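Local structure of 33 kDa chaperonin (Thermotoga maritima, 1VQ0) at residues Arg126-Leu131 / Pro136-Val141; Asn206-Ser211 / Leu223-Gly228; Glu33-Ala38 / Leu47-Leu52. The protein probably acts as a redox-regulated molecular chaperone that protects thermally unfolding and oxidatively damaged proteins from irreversible aggregation. All blocks are in the same frame, centred on the assembly; numbering follows the deposited sequence.

Contact 3 is the buried one: four non-charged residues of two consecutive helices meet through methyl groups, close to strands 176-187 and 235-241. Contact 1 lies at the surface of the subunit, where a beta hairpin combines backbone hydrogen bonds, an arginine-glutamine bond and small apolar pairs, and its outer strand joins the second subunit. Contact 2 is partly buried and joins a loop to the end of a helix by van der Waals contact alone, part of it against an arginine. Contacts 2 and 3 both rest on strand 176-187, but their centres are about 23 Å apart. The three follow one another in the chain as 3, 1, 2, and none touches another.

Contact 1 (Arg126-Leu131 / Pro136-Val141); sequences RVVRDL and PFVSQV
V127 and R129 exchange paired backbone hydrogen bonds with S139 and F137, holding strands 126-130 and 137-141 as an antiparallel beta hairpin whose axes approach to 4.7 Å. The shortest of these bonds runs from R129 N to F137 O, at 2.7 Å. R126-Q140 and V128-V138 are non-hydrogen-bonded pairs, with all four side chains on one face. There R126 and Q140 lie side by side, and R126 NH1 donates to Q140 OE1 over 3.1 Å. The acceptor lies in the guanidinium plane at its edge, whereas the donor stands well above the carbonyl plane; the two flat groups are turned 65° apart. A bend at chi3 (-70°) brings the guanidinium alongside the extended glutamine, with R126 CG resting 3.8 Å from Q140 CB. NH2 of the same arginine forms salt bridges with E77 and D75. Replacing R126 by an alanine would probably deprive E77 and D75 of this positive partner and Q140 OE1 of the NH1 donor. Farther along this face, V128 CG1 packs 3.6 Å from P136 CB. Near the turn, L131 crosses F137 at about a right angle, its CD1 meeting the ring edge 3.6 Å from F137 CD2. R129 reaches away to a salt bridge with E70. Strand 71-78 flanks 126-130, helix 149-160 covers V127 and S139 through Y155, and V138-Q140 pair antiparallel with a strand of the second subunit, continuing the sheet across the dimer interface.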
ATOM      1  N   ARG A 126       6.897  -3.775   0.083  1.00 34.50           N
ATOM      2  CA  ARG A 126       6.328  -2.441   0.225  1.00 34.57           C
ATOM      3  C   ARG A 126       7.307  -1.373  -0.215  1.00 33.67           C
ATOM      4  O   ARG A 126       8.476  -1.479   0.067  1.00 33.08           O
ATOM      5  CB  ARG A 126       5.948  -2.144   1.696  1.00 33.05           C
ATOM      6  CG  ARG A 126       4.717  -2.773   2.073  1.00 41.05           C
ATOM      7  CD  ARG A 126       4.153  -2.464   3.442  1.00 46.07           C
ATOM      8  NE  ARG A 126       4.980  -3.069   4.429  1.00 49.50           N
ATOM      9  CZ  ARG A 126       4.799  -4.232   5.010  1.00 44.32           C
ATOM     10  NH1 ARG A 126       3.770  -4.980   4.759  1.00 41.56           N
ATOM     11  NH2 ARG A 126       5.678  -4.620   5.908  1.00 37.82           N
ATOM     12  N   VAL A 127       6.787  -0.366  -0.909  1.00 32.35           N
ATOM     13  CA  VAL A 127       7.500   0.877  -1.212  1.00 32.40           C
ATOM     14  C   VAL A 127       6.705   2.057  -0.669  1.00 32.29           C
ATOM     15  O   VAL A 127       5.527   2.263  -1.024  1.00 31.74           O
ATOM     16  CB  VAL A 127       7.848   1.005  -2.678  1.00 31.51           C
ATOM     17  CG1 VAL A 127       8.477   2.393  -3.009  1.00 31.01           C
ATOM     18  CG2 VAL A 127       8.781  -0.153  -3.053  1.00 33.07           C
ATOM     19  N   VAL A 128       7.364   2.785   0.230  1.00 32.96           N
ATOM     20  CA  VAL A 128       6.848   4.020   0.867  1.00 32.73           C
ATOM     21  C   VAL A 128       7.497   5.222   0.205  1.00 32.78           C
ATOM     22  O   VAL A 128       8.716   5.314   0.127  1.00 31.89           O
ATOM     23  CB  VAL A 128       7.150   4.036   2.354  1.00 30.96           C
ATOM     24  CG1 VAL A 128       6.509   5.167   3.050  1.00 31.74           C
ATOM     25  CG2 VAL A 128       6.666   2.713   2.962  1.00 31.89           C
ATOM     26  N   ARG A 129       6.664   6.104  -0.324  1.00 33.04           N
ATOM     27  CA  ARG A 129       7.125   7.324  -0.948  1.00 33.24           C
ATOM     28  C   ARG A 129       6.688   8.511  -0.094  1.00 33.67           C
ATOM     29  O   ARG A 129       5.533   8.871  -0.015  1.00 30.82           O
ATOM     30  CB  ARG A 129       6.567   7.432  -2.325  1.00 32.70           C
ATOM     31  CG  ARG A 129       7.270   6.527  -3.312  1.00 34.26           C
ATOM     32  CD  ARG A 129       8.063   7.418  -4.279  1.00 44.31           C
ATOM     33  NE  ARG A 129       7.390   7.553  -5.508  1.00 39.62           N
ATOM     34  CZ  ARG A 129       7.603   8.450  -6.455  1.00 38.97           C
ATOM     35  NH1 ARG A 129       8.430   9.472  -6.427  1.00 35.22           N
ATOM     36  NH2 ARG A 129       6.868   8.334  -7.493  1.00 38.31           N
ATOM     37  N   ASP A 130       7.648   9.082   0.574  1.00 35.09           N
ATOM     38  CA  ASP A 130       7.392  10.159   1.514  1.00 38.36           C
ATOM     39  C   ASP A 130       7.837  11.504   0.840  1.00 38.46           C
ATOM     40  O   ASP A 130       9.014  11.834   0.767  1.00 38.03           O
ATOM     41  CB  ASP A 130       8.175   9.826   2.785  1.00 40.18           C
ATOM     42  CG  ASP A 130       8.039  10.853   3.819  1.00 44.65           C
ATOM     43  OD1 ASP A 130       7.240  11.805   3.605  1.00 49.52           O
ATOM     44  OD2 ASP A 130       8.734  10.809   4.844  1.00 50.08           O
ATOM     45  N   LEU A 131       6.856  12.210   0.302  1.00 40.47           N
ATOM     46  CA  LEU A 131       7.064  13.337  -0.609  1.00 43.89           C
ATOM     47  C   LEU A 131       6.545  14.639  -0.007  1.00 43.98           C
ATOM     48  O   LEU A 131       6.082  15.495  -0.732  1.00 44.94           O
ATOM     49  CB  LEU A 131       6.282  13.081  -1.922  1.00 45.12           C
ATOM     50  CG  LEU A 131       6.761  11.887  -2.759  1.00 50.52           C
ATOM     51  CD1 LEU A 131       5.656  11.361  -3.631  1.00 55.37           C
ATOM     52  CD2 LEU A 131       7.863  12.363  -3.597  1.00 56.81           C
ATOM     53  N   PRO A 136       2.542   9.366   3.637  1.00 32.83           N
ATOM     54  CA  PRO A 136       3.214   8.928   2.413  1.00 32.23           C
ATOM     55  C   PRO A 136       2.336   8.050   1.518  1.00 31.76           C
ATOM     56  O   PRO A 136       1.283   7.579   1.952  1.00 30.54           O
ATOM     57  CB  PRO A 136       4.383   8.079   2.973  1.00 32.93           C
ATOM     58  CG  PRO A 136       3.859   7.509   4.193  1.00 33.51           C
ATOM     59  CD  PRO A 136       2.925   8.513   4.774  1.00 33.31           C
ATOM     60  N   PHE A 137       2.745   7.916   0.260  1.00 31.03           N
ATOM     61  CA  PHE A 137       2.234   6.887  -0.627  1.00 30.89           C
ATOM     62  C   PHE A 137       2.848   5.564  -0.242  1.00 31.41           C
ATOM     63  O   PHE A 137       4.049   5.476   0.084  1.00 33.06           O
ATOM     64  CB  PHE A 137       2.527   7.216  -2.098  1.00 30.84           C
ATOM     65  CG  PHE A 137       1.940   8.510  -2.528  1.00 30.81           C
ATOM     66  CD1 PHE A 137       0.612   8.611  -2.835  1.00 30.41           C
ATOM     67  CD2 PHE A 137       2.710   9.662  -2.562  1.00 40.65           C
ATOM     68  CE1 PHE A 137       0.036   9.831  -3.204  1.00 34.27           C
ATOM     69  CE2 PHE A 137       2.133  10.903  -2.933  1.00 42.02           C
ATOM     70  CZ  PHE A 137       0.795  10.971  -3.243  1.00 37.66           C
ATOM     71  N   VAL A 138       2.016   4.548  -0.184  1.00 31.76           N
ATOM     72  CA  VAL A 138       2.511   3.191   0.111  1.00 33.15           C
ATOM     73  C   VAL A 138       1.894   2.200  -0.883  1.00 34.59           C
ATOM     74  O   VAL A 138       0.685   2.215  -1.136  1.00 33.98           O
ATOM     75  CB  VAL A 138       2.151   2.644   1.512  1.00 32.43           C
ATOM     76  CG1 VAL A 138       2.884   1.313   1.770  1.00 31.66           C
ATOM     77  CG2 VAL A 138       2.373   3.641   2.629  1.00 30.55           C
ATOM     78  N   SER A 139       2.731   1.316  -1.405  1.00 35.00           N
ATOM     79  CA  SER A 139       2.288   0.333  -2.344  1.00 35.92           C
ATOM     80  C   SER A 139       2.896  -0.988  -1.951  1.00 34.26           C
ATOM     81  O   SER A 139       4.069  -1.056  -1.704  1.00 36.75           O
ATOM     82  CB  SER A 139       2.604   0.829  -3.774  1.00 36.09           C
ATOM     83  OG  SER A 139       2.372  -0.196  -4.736  1.00 45.63           O
ATOM     84  N   GLN A 140       2.063  -2.032  -1.855  1.00 33.44           N
ATOM     85  CA  GLN A 140       2.436  -3.390  -1.452  1.00 31.02           C
ATOM     86  C   GLN A 140       2.100  -4.439  -2.510  1.00 31.58           C
ATOM     87  O   GLN A 140       1.024  -4.474  -3.065  1.00 30.78           O
ATOM     88  CB  GLN A 140       1.787  -3.771  -0.126  1.00 30.05           C
ATOM     89  CG  GLN A 140       2.211  -5.154   0.374  1.00 29.82           C
ATOM     90  CD  GLN A 140       1.472  -5.610   1.624  1.00 32.27           C
ATOM     91  OE1 GLN A 140       1.506  -4.903   2.616  1.00 36.17           O
ATOM     92  NE2 GLN A 140       0.760  -6.763   1.559  1.00 29.10           N
ATOM     93  N   VAL A 141       3.081  -5.275  -2.812  1.00 31.55           N
ATOM     94  CA  VAL A 141       2.931  -6.347  -3.785  1.00 31.20           C
ATOM     95  C   VAL A 141       3.466  -7.654  -3.175  1.00 29.95           C
ATOM     96  O   VAL A 141       4.351  -7.606  -2.337  1.00 28.51           O
ATOM     97  CB  VAL A 141       3.624  -5.998  -5.144  1.00 32.11           C
ATOM     98  CG1 VAL A 141       3.013  -4.770  -5.783  1.00 30.75           C
ATOM     99  CG2 VAL A 141       5.132  -5.886  -5.013  1.00 27.63           C
TER

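Contact 2 (Asn206-Ser211 / Leu223-Gly228); sequences NLPSIS and LERIFG
L207 divides its two methyl groups between R225 and I226 in a loop-to-helix contact, where the connection leading into helix 210-213 meets the last turn of helix 219-227. CD1 of L207 lies 3.9 Å from CG1 of I226, the two side chains crossing at about a right angle. The other methyl, L207 CD2, comes within 3.9 Å of R225 NH1 and also approaches CB of that arginine. R225 is bent at chi2 (-136°) and chi3, which carries its guanidinium out alongside the loop, where NH1 also passes 4.2 Å from P208 CD. These are van der Waals contacts at an oblique approach to the flat group. In the next shell, L213 of the short helix touches L207, P208 and R225, while F183 of strand 176-187 supports both L207 and I226. Such helices packed on the sheet, in a zinc-bound chain lacking disulfides, are consistent with the linker region of reduced Hsp33. N203 ND2 donates to I226 O and links the end of helix 219-227 to helix 194-205. Behind the contact, I226 CG2 sits over the centre of the F227 ring, 3.9 Å above its plane.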
ATOM      1  N   ASN A 206      21.900 -11.726 -21.105  1.00 43.41           N
ATOM      2  CA  ASN A 206      23.180 -12.301 -21.436  1.00 42.74           C
ATOM      3  C   ASN A 206      24.302 -11.952 -20.477  1.00 42.05           C
ATOM      4  O   ASN A 206      25.373 -12.541 -20.559  1.00 41.18           O
ATOM      5  CB  ASN A 206      23.600 -11.847 -22.830  1.00 43.15           C
ATOM      6  CG  ASN A 206      23.074 -12.757 -23.939  1.00 44.39           C
ATOM      7  OD1 ASN A 206      22.365 -13.727 -23.686  1.00 42.12           O
ATOM      8  ND2 ASN A 206      23.431 -12.427 -25.194  1.00 44.06           N
ATOM      9  N   LEU A 207      24.096 -10.962 -19.609  1.00 41.44           N
ATOM     10  CA  LEU A 207      25.187 -10.493 -18.743  1.00 40.46           C
ATOM     11  C   LEU A 207      25.501 -11.532 -17.671  1.00 40.26           C
ATOM     12  O   LEU A 207      24.617 -12.286 -17.252  1.00 41.21           O
ATOM     13  CB  LEU A 207      24.854  -9.140 -18.088  1.00 39.69           C
ATOM     14  CG  LEU A 207      24.929  -7.875 -18.958  1.00 37.95           C
ATOM     15  CD1 LEU A 207      24.481  -6.627 -18.185  1.00 33.66           C
ATOM     16  CD2 LEU A 207      26.369  -7.668 -19.494  1.00 35.39           C
ATOM     17  N   PRO A 208      26.755 -11.568 -17.215  1.00 39.22           N
ATOM     18  CA  PRO A 208      27.074 -12.282 -15.982  1.00 38.03           C
ATOM     19  C   PRO A 208      26.448 -11.614 -14.777  1.00 38.13           C
ATOM     20  O   PRO A 208      26.081 -10.425 -14.813  1.00 38.45           O
ATOM     21  CB  PRO A 208      28.597 -12.201 -15.881  1.00 38.22           C
ATOM     22  CG  PRO A 208      29.106 -11.645 -17.208  1.00 38.40           C
ATOM     23  CD  PRO A 208      27.943 -10.943 -17.839  1.00 39.22           C
ATOM     24  N   SER A 209      26.345 -12.351 -13.690  1.00 38.18           N
ATOM     25  CA  SER A 209      25.873 -11.751 -12.438  1.00 38.99           C
ATOM     26  C   SER A 209      26.839 -10.606 -12.021  1.00 38.93           C
ATOM     27  O   SER A 209      27.978 -10.527 -12.490  1.00 38.30           O
ATOM     28  CB  SER A 209      25.758 -12.806 -11.327  1.00 37.50           C
ATOM     29  OG  SER A 209      27.058 -13.097 -10.848  1.00 40.29           O
ATOM     30  N   ILE A 210      26.363  -9.740 -11.141  1.00 39.61           N
ATOM     31  CA  ILE A 210      27.099  -8.506 -10.802  1.00 40.57           C
ATOM     32  C   ILE A 210      28.513  -8.812 -10.214  1.00 41.63           C
ATOM     33  O   ILE A 210      29.519  -8.200 -10.633  1.00 40.43           O
ATOM     34  CB  ILE A 210      26.237  -7.607  -9.830  1.00 40.19           C
ATOM     35  CG1 ILE A 210      25.004  -6.944 -10.534  1.00 39.23           C
ATOM     36  CG2 ILE A 210      27.106  -6.621  -9.054  1.00 40.10           C
ATOM     37  CD1 ILE A 210      25.218  -6.057 -11.783  1.00 40.12           C
ATOM     38  N   SER A 211      28.550  -9.776  -9.280  1.00 43.25           N
ATOM     39  CA  SER A 211      29.784 -10.252  -8.591  1.00 44.83           C
ATOM     40  C   SER A 211      30.886 -10.585  -9.549  1.00 44.13           C
ATOM     41  O   SER A 211      32.041 -10.250  -9.314  1.00 45.11           O
ATOM     42  CB  SER A 211      29.500 -11.506  -7.738  1.00 45.27           C
ATOM     43  OG  SER A 211      28.377 -11.281  -6.878  1.00 49.41           O
ATOM     44  N   LEU A 223      27.146  -0.560 -19.349  1.00 32.47           N
ATOM     45  CA  LEU A 223      25.974   0.071 -19.959  1.00 31.78           C
ATOM     46  C   LEU A 223      26.017  -0.054 -21.518  1.00 32.83           C
ATOM     47  O   LEU A 223      24.961  -0.177 -22.181  1.00 31.70           O
ATOM     48  CB  LEU A 223      25.891   1.550 -19.547  1.00 31.04           C
ATOM     49  CG  LEU A 223      25.740   1.966 -18.078  1.00 30.01           C
ATOM     50  CD1 LEU A 223      25.879   3.489 -17.937  1.00 29.47           C
ATOM     51  CD2 LEU A 223      24.447   1.514 -17.535  1.00 33.15           C
ATOM     52  N   GLU A 224      27.234   0.019 -22.083  1.00 32.74           N
ATOM     53  CA  GLU A 224      27.415  -0.160 -23.538  1.00 33.69           C
ATOM     54  C   GLU A 224      26.919  -1.528 -23.972  1.00 34.38           C
ATOM     55  O   GLU A 224      26.192  -1.655 -24.947  1.00 34.82           O
ATOM     56  CB  GLU A 224      28.867   0.020 -23.976  1.00 32.77           C
ATOM     57  CG  GLU A 224      29.082  -0.498 -25.389  1.00 33.05           C
ATOM     58  CD  GLU A 224      30.446  -0.209 -25.947  1.00 32.95           C
ATOM     59  OE1 GLU A 224      31.337   0.206 -25.166  1.00 34.32           O
ATOM     60  OE2 GLU A 224      30.573  -0.403 -27.191  1.00 30.19           O
ATOM     61  N   ARG A 225      27.313  -2.528 -23.203  1.00 36.84           N
ATOM     62  CA  ARG A 225      26.798  -3.886 -23.359  1.00 37.88           C
ATOM     63  C   ARG A 225      25.276  -3.996 -23.285  1.00 36.89           C
ATOM     64  O   ARG A 225      24.690  -4.668 -24.135  1.00 37.38           O
ATOM     65  CB  ARG A 225      27.418  -4.802 -22.320  1.00 39.26           C
ATOM     66  CG  ARG A 225      28.930  -4.921 -22.416  1.00 43.12           C
ATOM     67  CD  ARG A 225      29.413  -6.313 -22.273  1.00 47.45           C
ATOM     68  NE  ARG A 225      30.395  -6.439 -21.208  1.00 49.30           N
ATOM     69  CZ  ARG A 225      30.609  -7.565 -20.539  1.00 49.89           C
ATOM     70  NH1 ARG A 225      29.902  -8.666 -20.822  1.00 46.74           N
ATOM     71  NH2 ARG A 225      31.531  -7.604 -19.581  1.00 52.45           N
ATOM     72  N   ILE A 226      24.636  -3.367 -22.288  1.00 34.29           N
ATOM     73  CA  ILE A 226      23.163  -3.326 -22.265  1.00 33.49           C
ATOM     74  C   ILE A 226      22.485  -2.708 -23.530  1.00 33.82           C
ATOM     75  O   ILE A 226      21.520  -3.272 -24.069  1.00 34.60           O
ATOM     76  CB  ILE A 226      22.655  -2.606 -21.011  1.00 33.38           C
ATOM     77  CG1 ILE A 226      22.970  -3.445 -19.751  1.00 32.34           C
ATOM     78  CG2 ILE A 226      21.144  -2.394 -21.104  1.00 33.26           C
ATOM     79  CD1 ILE A 226      22.903  -2.710 -18.438  1.00 33.45           C
ATOM     80  N   PHE A 227      22.963  -1.551 -23.978  1.00 32.71           N
ATOM     81  CA  PHE A 227      22.228  -0.771 -24.961  1.00 32.98           C
ATOM     82  C   PHE A 227      22.658  -1.028 -26.369  1.00 33.24           C
ATOM     83  O   PHE A 227      22.066  -0.470 -27.300  1.00 34.22           O
ATOM     84  CB  PHE A 227      22.327   0.717 -24.624  1.00 32.56           C
ATOM     85  CG  PHE A 227      21.543   1.070 -23.434  1.00 33.01           C
ATOM     86  CD1 PHE A 227      20.152   1.085 -23.497  1.00 35.40           C
ATOM     87  CD2 PHE A 227      22.165   1.266 -22.200  1.00 32.70           C
ATOM     88  CE1 PHE A 227      19.404   1.350 -22.375  1.00 32.79           C
ATOM     89  CE2 PHE A 227      21.434   1.561 -21.083  1.00 31.22           C
ATOM     90  CZ  PHE A 227      20.046   1.595 -21.156  1.00 32.88           C
ATOM     91  N   GLY A 228      23.696  -1.852 -26.534  1.00 33.92           N
ATOM     92  CA  GLY A 228      24.202  -2.219 -27.888  1.00 34.42           C
ATOM     93  C   GLY A 228      25.104  -1.180 -28.522  1.00 34.51           C
ATOM     94  O   GLY A 228      25.763  -1.480 -29.457  1.00 35.53           O
TER

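Contact 3 (Glu33-Ala38 / Leu47-Leu52); sequences EVVEEA and LATVVL
V35 carries CG1 anti to its backbone N (chi1 178°), and this places the methyl against the backbone and side chain of T49. T49 has its own CG2 anti to the backbone N, with OG1 on a different branch (chi1 -61°), where it bonds to S45 O, just before the start of helix 46-62. The hydroxyl thus has a partner close by in sequence, and the threonine meets the valine through carbon: V35 CG1 lies 4.3 Å from T49 CG2. The same valine methyl is 4.2 Å from T49 O, an apolar group lying beside a helical carbonyl. About one turn on, A38 points its CB at the second helix and meets L52 CD2 at 4.4 Å. The leucine spans most of that gap, whereas alanine contributes a single methyl group. The two pairs join consecutive helices, 32-42 and 46-62, linked by a short loop and both packed on the large mixed sheet of the Hsp33 core, with V35 CA and T49 CA 7.4 Å apart. On that sheet V35 touches V177 and A180, and T49 also rests on V177. E36, on the same helix as V35, accepts a hydrogen bond from V177 N through OE1, fastening this helix to strand 176-187. Beyond T49, V50 and V51 are covered by helix 116-120. A38 also borders Y241, at the end of the strand leading to the zinc ligands C243 and C245, and the side chain of A38 lies about 12 Å from the zinc ion.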
ATOM      1  N   GLU A  33      31.609   0.542  -0.221  1.00 34.18           N
ATOM      2  CA  GLU A  33      31.870   1.312   0.993  1.00 34.70           C
ATOM      3  C   GLU A  33      30.612   1.536   1.834  1.00 32.67           C
ATOM      4  O   GLU A  33      30.639   1.447   3.049  1.00 33.00           O
ATOM      5  CB  GLU A  33      32.460   2.682   0.623  1.00 36.39           C
ATOM      6  CG  GLU A  33      33.957   2.628   0.390  1.00 44.27           C
ATOM      7  CD  GLU A  33      34.621   4.009   0.341  1.00 55.48           C
ATOM      8  OE1 GLU A  33      34.232   4.914   1.130  1.00 59.81           O
ATOM      9  OE2 GLU A  33      35.560   4.174  -0.483  1.00 61.17           O
ATOM     10  N   VAL A  34      29.500   1.788   1.155  1.00 30.41           N
ATOM     11  CA  VAL A  34      28.236   2.013   1.791  1.00 29.80           C
ATOM     12  C   VAL A  34      27.737   0.724   2.487  1.00 30.54           C
ATOM     13  O   VAL A  34      27.332   0.750   3.645  1.00 31.61           O
ATOM     14  CB  VAL A  34      27.212   2.472   0.748  1.00 27.52           C
ATOM     15  CG1 VAL A  34      25.885   2.665   1.400  1.00 27.30           C
ATOM     16  CG2 VAL A  34      27.628   3.751   0.141  1.00 27.12           C
ATOM     17  N   VAL A  35      27.794  -0.392   1.756  1.00 30.36           N
ATOM     18  CA  VAL A  35      27.362  -1.669   2.275  1.00 30.63           C
ATOM     19  C   VAL A  35      28.347  -2.145   3.373  1.00 30.06           C
ATOM     20  O   VAL A  35      27.935  -2.753   4.380  1.00 29.95           O
ATOM     21  CB  VAL A  35      27.117  -2.691   1.121  1.00 29.55           C
ATOM     22  CG1 VAL A  35      26.721  -4.005   1.641  1.00 25.10           C
ATOM     23  CG2 VAL A  35      26.033  -2.193   0.224  1.00 32.28           C
ATOM     24  N   GLU A  36      29.636  -1.848   3.196  1.00 30.06           N
ATOM     25  CA  GLU A  36      30.593  -2.156   4.282  1.00 30.82           C
ATOM     26  C   GLU A  36      30.246  -1.430   5.594  1.00 30.88           C
ATOM     27  O   GLU A  36      30.329  -2.009   6.656  1.00 31.49           O
ATOM     28  CB  GLU A  36      32.049  -1.871   3.886  1.00 30.62           C
ATOM     29  CG  GLU A  36      33.070  -2.212   4.991  1.00 32.24           C
ATOM     30  CD  GLU A  36      33.187  -3.702   5.355  1.00 33.86           C
ATOM     31  OE1 GLU A  36      32.578  -4.531   4.659  1.00 31.10           O
ATOM     32  OE2 GLU A  36      33.900  -4.056   6.332  1.00 35.02           O
ATOM     33  N   GLU A  37      29.865  -0.167   5.510  1.00 31.26           N
ATOM     34  CA  GLU A  37      29.514   0.616   6.703  1.00 31.37           C
ATOM     35  C   GLU A  37      28.247   0.089   7.407  1.00 30.60           C
ATOM     36  O   GLU A  37      28.186   0.044   8.611  1.00 31.24           O
ATOM     37  CB  GLU A  37      29.434   2.124   6.352  1.00 31.29           C
ATOM     38  CG  GLU A  37      28.660   2.964   7.364  1.00 32.51           C
ATOM     39  CD  GLU A  37      28.839   4.466   7.205  1.00 30.08           C
ATOM     40  OE1 GLU A  37      29.539   4.898   6.295  1.00 32.60           O
ATOM     41  OE2 GLU A  37      28.253   5.212   7.997  1.00 29.63           O
ATOM     42  N   ALA A  38      27.244  -0.322   6.634  1.00 30.89           N
ATOM     43  CA  ALA A  38      26.035  -0.928   7.172  1.00 30.67           C
ATOM     44  C   ALA A  38      26.403  -2.190   7.958  1.00 31.62           C
ATOM     45  O   ALA A  38      25.843  -2.436   9.042  1.00 32.86           O
ATOM     46  CB  ALA A  38      25.038  -1.303   6.017  1.00 29.91           C
ATOM     47  N   LEU A  47      25.324 -13.405   5.718  1.00 31.03           N
ATOM     48  CA  LEU A  47      24.080 -13.482   5.015  1.00 31.98           C
ATOM     49  C   LEU A  47      23.267 -12.154   5.086  1.00 31.75           C
ATOM     50  O   LEU A  47      22.696 -11.728   4.118  1.00 31.71           O
ATOM     51  CB  LEU A  47      23.280 -14.674   5.565  1.00 32.09           C
ATOM     52  CG  LEU A  47      21.851 -14.805   5.089  1.00 31.76           C
ATOM     53  CD1 LEU A  47      21.810 -14.976   3.546  1.00 28.07           C
ATOM     54  CD2 LEU A  47      21.168 -15.948   5.830  1.00 30.11           C
ATOM     55  N   ALA A  48      23.215 -11.544   6.275  1.00 31.38           N
ATOM     56  CA  ALA A  48      22.475 -10.312   6.502  1.00 29.23           C
ATOM     57  C   ALA A  48      23.135  -9.155   5.769  1.00 30.24           C
ATOM     58  O   ALA A  48      22.452  -8.256   5.315  1.00 31.80           O
ATOM     59  CB  ALA A  48      22.414 -10.004   7.971  1.00 27.18           C
ATOM     60  N   THR A  49      24.439  -9.234   5.600  1.00 30.68           N
ATOM     61  CA  THR A  49      25.177  -8.278   4.734  1.00 31.23           C
ATOM     62  C   THR A  49      24.645  -8.342   3.290  1.00 32.77           C
ATOM     63  O   THR A  49      24.381  -7.329   2.656  1.00 31.81           O
ATOM     64  CB  THR A  49      26.688  -8.586   4.767  1.00 30.98           C
ATOM     65  OG1 THR A  49      27.210  -8.445   6.098  1.00 31.95           O
ATOM     66  CG2 THR A  49      27.470  -7.562   3.937  1.00 27.56           C
ATOM     67  N   VAL A  50      24.446  -9.554   2.773  1.00 34.26           N
ATOM     68  CA  VAL A  50      24.062  -9.690   1.375  1.00 34.10           C
ATOM     69  C   VAL A  50      22.589  -9.254   1.207  1.00 34.68           C
ATOM     70  O   VAL A  50      22.235  -8.580   0.256  1.00 35.79           O
ATOM     71  CB  VAL A  50      24.334 -11.146   0.886  1.00 34.34           C
ATOM     72  CG1 VAL A  50      23.705 -11.412  -0.508  1.00 28.70           C
ATOM     73  CG2 VAL A  50      25.824 -11.409   0.830  1.00 32.94           C
ATOM     74  N   VAL A  51      21.737  -9.648   2.155  1.00 34.66           N
ATOM     75  CA  VAL A  51      20.308  -9.336   2.073  1.00 33.36           C
ATOM     76  C   VAL A  51      20.060  -7.822   2.165  1.00 33.01           C
ATOM     77  O   VAL A  51      19.420  -7.227   1.302  1.00 33.84           O
ATOM     78  CB  VAL A  51      19.502 -10.054   3.199  1.00 32.76           C
ATOM     79  CG1 VAL A  51      18.003  -9.706   3.094  1.00 31.53           C
ATOM     80  CG2 VAL A  51      19.639 -11.552   3.095  1.00 30.68           C
ATOM     81  N   LEU A  52      20.561  -7.214   3.231  1.00 32.80           N
ATOM     82  CA  LEU A  52      20.511  -5.768   3.377  1.00 32.07           C
ATOM     83  C   LEU A  52      21.238  -5.006   2.254  1.00 32.64           C
ATOM     84  O   LEU A  52      20.753  -4.000   1.800  1.00 33.62           O
ATOM     85  CB  LEU A  52      20.994  -5.337   4.743  1.00 31.82           C
ATOM     86  CG  LEU A  52      20.846  -3.833   5.103  1.00 31.35           C
ATOM     87  CD1 LEU A  52      19.437  -3.299   4.831  1.00 29.29           C
ATOM     88  CD2 LEU A  52      21.219  -3.518   6.537  1.00 27.96           C
TER